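Local atomic coordinates of possible periplasmic protein (Campylobacter jejuni, PDB entry 3RGC), a protein that is a SurA-like periplasmic chaperone that may also catalyse peptidyl-prolyl cis-trans isomerisation. Residues D16-Q19 with T20-L24; L35-E38 with K39-S43. One frame throughout, in Å; residues are numbered along the deposited sequence.

Contact 1 (D16-Q19 with T20-L24); sequences DIDQ and TMKAL
Asp18 and Lys22 face each other one turn apart on the exposed side of helix 14-23, a short alpha-helix of the SurA-like N-terminal domain, and form an i to i+4 salt bridge. Asp18 holds CG anti to its backbone N (chi1 179°), beside the carbonyl carbon, which carries the carboxylate forward along the helix although the CB bond itself leads away from 20-24. Lys22 answers with a chain extended beyond CG whose stem passes over the Asp18 carbonyl, CG lying 3.4 Å from Asp18 O. The two side chains meet at a slant. OD2 of Asp18 is 3.5 Å from NZ of Lys22 but 3.0 Å from CE, so the bridge is long and the methylene before the ammonium makes the closer approach. Because both residues are exposed, the pairing belongs to the helix surface.

One residue back on each turn, Ile17 and Met21 make the apolar pair. The CG2 branch of Ile17 stands 3.9 Å from SD of Met21, whose chain bends at chi3 (64°) beyond the sulfur. Both side chains also touch helix 30-48, Ile17 on Leu32 and Met21 on Ala31, so this pair forms part of the face, shared with Asp16 and Thr20 on Leu35, that packs on that helix.

The backbone follows the alpha-helical pattern from Asp16 to Ala23, with Ala23 N 3.3 Å from Gln19 O; Leu24 is the first residue to leave helical angles. Near the start of the helix, Asp16 N is hydrogen-bonded to Thr13 OG1. One turn on, Thr20 doubles the grip on the Asp16 carbonyl: both its N and its OG1 donate hydrogen bonds to Asp16 O, each 2.8 Å long, reaching it from opposite faces of the carbonyl plane, with OG1 39° out of that plane.

Contact 2 (L35-E38 with K39-S43); sequences LINE and KMEIS
Asn37 turns CG anti to its backbone N (chi1 -180°), while Glu41 sets CG anti to its own carbonyl carbon and continues extended; these torsions bring amide and carboxylate together across one turn of helix 30-48. ND2 of Asn37 lies 3.0 Å from OE2 of Glu41, a weak hydrogen bond bent to 133° at the hydrogen. The two planes are 74° apart, so the groups meet nearly crosswise, and the position of OE2 is itself less certain. The firmer polar partner of Glu41 is Lys99, whose NZ forms a salt bridge with OE1. That link would probably favour the ionised form of the buried carboxylate.

Ordinary i to i+4 backbone bonds run beneath, among them Ile42 N to Glu38 O at 3.0 Å and nearly straight. Over the same carbonyl folds the Ile42 chain, its CG1 3.3 Å from Glu38 O. The stem of Lys39, bent at chi2, similarly packs on the preceding turn, with CG 3.2 Å from Leu35 O.

Around the helix, successive side chains serve different neighbours. Met40 packs on Phe238 and Leu241 of helix 218-244, Glu41 meets helix 86-107 at Leu102, Lys39 and Ile42 touch Glu10 of strand 10-13, and Leu35 leans on helix 14-23, so that this helix touches three others and a strand.

How the contacts relate
Both contacts are single-helix, i to i+4 arrangements in the SurA-like N-terminal domain, on consecutive helices whose contact centres lie about 15 Å apart. Contact 1 is at the surface: its charged pair is made of two exposed residues, and helix 30-48 packs along one side. Contact 2 is partly buried, with no exposed residue among those touching, and its acidic group looks beyond its own helix for a cationic partner. Leu35 joins the two directly: its CD1 is 3.5 Å from Ile17 N, and its CD2 is 3.7 Å from Thr20 OG1. Through this one leucine, contact 2 packs against the 16-20 part of helix 14-23.

Contact 1 (D16-Q19 with T20-L24)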
loop_
_atom_site.group_PDB
_atom_site.type_symbol
_atom_site.label_atom_id
_atom_site.label_comp_id
_atom_site.label_asym_id
_atom_site.label_seq_id
_atom_site.Cartn_x
_atom_site.Cartn_y
_atom_site.Cartn_z
ATOM N N ASP B 16 34.085 12.611 29.223
ATOM C CA ASP B 16 33.210 11.840 28.344
ATOM C C ASP B 16 31.898 11.468 29.023
ATOM O O ASP B 16 30.826 11.668 28.458
ATOM C CB ASP B 16 33.892 10.551 27.875
ATOM C CG ASP B 16 35.168 10.808 27.118
ATOM O OD1 ASP B 16 35.301 11.892 26.520
ATOM O OD2 ASP B 16 36.040 9.920 27.116
ATOM N N ILE B 17 31.996 10.896 30.220
ATOM C CA ILE B 17 30.816 10.496 30.981
ATOM C C ILE B 17 29.938 11.708 31.210
ATOM O O ILE B 17 28.718 11.640 31.077
ATOM C CB ILE B 17 31.195 9.888 32.353
ATOM C CG1 ILE B 17 31.924 8.561 32.173
ATOM C CG2 ILE B 17 29.954 9.654 33.203
ATOM C CD1 ILE B 17 32.943 8.296 33.251
ATOM N N ASP B 18 30.573 12.819 31.554
ATOM C CA ASP B 18 29.866 14.070 31.764
ATOM C C ASP B 18 29.150 14.538 30.487
ATOM O O ASP B 18 27.931 14.682 30.466
ATOM C CB ASP B 18 30.841 15.137 32.262
ATOM C CG ASP B 18 30.179 16.477 32.481
ATOM O OD1 ASP B 18 29.706 16.730 33.611
ATOM O OD2 ASP B 18 30.134 17.277 31.522
ATOM N N GLN B 19 29.908 14.759 29.419
ATOM C CA GLN B 19 29.332 15.222 28.162
ATOM C C GLN B 19 28.286 14.260 27.597
ATOM O O GLN B 19 27.367 14.676 26.890
ATOM C CB GLN B 19 30.438 15.506 27.142
ATOM C CG GLN B 19 31.135 16.848 27.378
ATOM C CD GLN B 19 32.531 16.917 26.780
ATOM O OE1 GLN B 19 33.421 16.148 27.154
ATOM N NE2 GLN B 19 32.732 17.849 25.854
ATOM N N THR B 20 28.421 12.978 27.921
ATOM C CA THR B 20 27.470 11.975 27.456
ATOM C C THR B 20 26.196 11.982 28.296
ATOM O O THR B 20 25.096 11.772 27.775
ATOM C CB THR B 20 28.085 10.557 27.435
ATOM O OG1 THR B 20 29.155 10.515 26.482
ATOM C CG2 THR B 20 27.037 9.533 27.023
ATOM N N MET B 21 26.343 12.226 29.595
ATOM C CA MET B 21 25.182 12.358 30.464
ATOM C C MET B 21 24.264 13.441 29.923
ATOM O O MET B 21 23.049 13.353 30.066
ATOM C CB MET B 21 25.603 12.705 31.889
ATOM C CG MET B 21 26.345 11.600 32.605
ATOM S SD MET B 21 27.104 12.167 34.137
ATOM C CE MET B 21 25.659 12.611 35.085
ATOM N N LYS B 22 24.862 14.455 29.299
ATOM C CA LYS B 22 24.134 15.603 28.769
ATOM C C LYS B 22 23.412 15.236 27.490
ATOM O O LYS B 22 22.233 15.540 27.326
ATOM C CB LYS B 22 25.094 16.740 28.445
ATOM C CG LYS B 22 25.864 17.285 29.624
ATOM C CD LYS B 22 26.715 18.463 29.170
ATOM C CE LYS B 22 27.946 18.660 30.041
ATOM N NZ LYS B 22 28.811 19.749 29.500
ATOM N N ALA B 23 24.131 14.594 26.577
ATOM C CA ALA B 23 23.564 14.212 25.289
ATOM C C ALA B 23 22.234 13.438 25.390
ATOM O O ALA B 23 21.395 13.516 24.488
ATOM C CB ALA B 23 24.582 13.435 24.480
ATOM N N LEU B 24 22.034 12.712 26.484
ATOM C CA LEU B 24 20.793 11.969 26.683
ATOM C C LEU B 24 20.102 12.329 27.984
ATOM O O LEU B 24 20.639 13.066 28.806
ATOM C CB LEU B 24 21.067 10.468 26.693
#

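Contact 2 (L35-E38 with K39-S43)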
loop_
_atom_site.group_PDB
_atom_site.type_symbol
_atom_site.label_atom_id
_atom_site.label_comp_id
_atom_site.label_asym_id
_atom_site.label_seq_id
_atom_site.Cartn_x
_atom_site.Cartn_y
_atom_site.Cartn_z
ATOM N N LEU B 35 29.057 4.507 26.790
ATOM C CA LEU B 35 30.467 4.726 26.509
ATOM C C LEU B 35 31.226 3.406 26.438
ATOM O O LEU B 35 32.124 3.247 25.613
ATOM C CB LEU B 35 31.085 5.667 27.548
ATOM C CG LEU B 35 30.805 7.160 27.349
ATOM C CD1 LEU B 35 31.337 7.970 28.515
ATOM C CD2 LEU B 35 31.437 7.648 26.047
ATOM N N ILE B 36 30.850 2.444 27.279
ATOM C CA ILE B 36 31.528 1.152 27.254
ATOM C C ILE B 36 31.242 0.474 25.924
ATOM O O ILE B 36 32.154 0.028 25.240
ATOM C CB ILE B 36 31.120 0.230 28.414
ATOM C CG1 ILE B 36 31.518 0.843 29.758
ATOM C CG2 ILE B 36 31.754 -1.133 28.260
ATOM C CD1 ILE B 36 31.430 -0.123 30.889
ATOM N N ASN B 37 29.975 0.429 25.538
ATOM C CA ASN B 37 29.617 -0.155 24.248
ATOM C C ASN B 37 30.212 0.599 23.050
ATOM O O ASN B 37 30.618 -0.021 22.073
ATOM C CB ASN B 37 28.095 -0.281 24.112
ATOM C CG ASN B 37 27.675 -0.889 22.788
ATOM O OD1 ASN B 37 27.674 -2.111 22.620
ATOM N ND2 ASN B 37 27.306 -0.035 21.839
ATOM N N GLU B 38 30.274 1.927 23.113
ATOM C CA GLU B 38 30.886 2.674 22.011
ATOM C C GLU B 38 32.340 2.294 21.840
ATOM O O GLU B 38 32.836 2.217 20.727
ATOM C CB GLU B 38 30.802 4.172 22.228
ATOM C CG GLU B 38 29.490 4.787 21.817
ATOM C CD GLU B 38 29.534 6.296 21.906
ATOM O OE1 GLU B 38 30.646 6.839 22.112
ATOM O OE2 GLU B 38 28.465 6.936 21.774
ATOM N N LYS B 39 33.039 2.061 22.941
ATOM C CA LYS B 39 34.450 1.693 22.814
ATOM C C LYS B 39 34.599 0.302 22.212
ATOM O O LYS B 39 35.516 0.057 21.439
ATOM C CB LYS B 39 35.179 1.786 24.148
ATOM C CG LYS B 39 35.187 3.178 24.743
ATOM C CD LYS B 39 35.681 4.192 23.732
ATOM C CE LYS B 39 35.730 5.581 24.328
ATOM N NZ LYS B 39 36.196 6.579 23.323
ATOM N N MET B 40 33.695 -0.606 22.569
ATOM C CA MET B 40 33.699 -1.942 21.988
ATOM C C MET B 40 33.525 -1.845 20.475
ATOM O O MET B 40 34.209 -2.531 19.729
ATOM C CB MET B 40 32.599 -2.826 22.597
ATOM C CG MET B 40 32.878 -3.337 24.010
ATOM S SD MET B 40 31.489 -4.293 24.708
ATOM C CE MET B 40 31.383 -5.521 23.487
ATOM N N GLU B 41 32.620 -0.978 20.022
ATOM C CA GLU B 41 32.348 -0.855 18.585
ATOM C C GLU B 41 33.543 -0.293 17.843
ATOM O O GLU B 41 33.939 -0.803 16.804
ATOM C CB GLU B 41 31.158 0.076 18.333
ATOM C CG GLU B 41 29.815 -0.483 18.778
ATOM C CD GLU B 41 28.716 0.570 18.759
ATOM O OE1 GLU B 41 29.042 1.773 18.680
ATOM O OE2 GLU B 41 27.530 0.197 18.831
ATOM N N ILE B 42 34.100 0.786 18.378
ATOM C CA ILE B 42 35.261 1.426 17.776
ATOM C C ILE B 42 36.378 0.419 17.594
ATOM O O ILE B 42 37.032 0.387 16.555
ATOM C CB ILE B 42 35.753 2.587 18.638
ATOM C CG1 ILE B 42 34.775 3.759 18.549
ATOM C CG2 ILE B 42 37.140 3.025 18.203
ATOM C CD1 ILE B 42 34.965 4.793 19.651
ATOM N N SER B 43 36.583 -0.422 18.603
ATOM C CA SER B 43 37.654 -1.424 18.554
ATOM C C SER B 43 37.389 -2.510 17.517
ATOM O O SER B 43 38.304 -2.996 16.848
ATOM C CB SER B 43 37.864 -2.035 19.941
ATOM O OG SER B 43 37.992 -3.442 19.855
#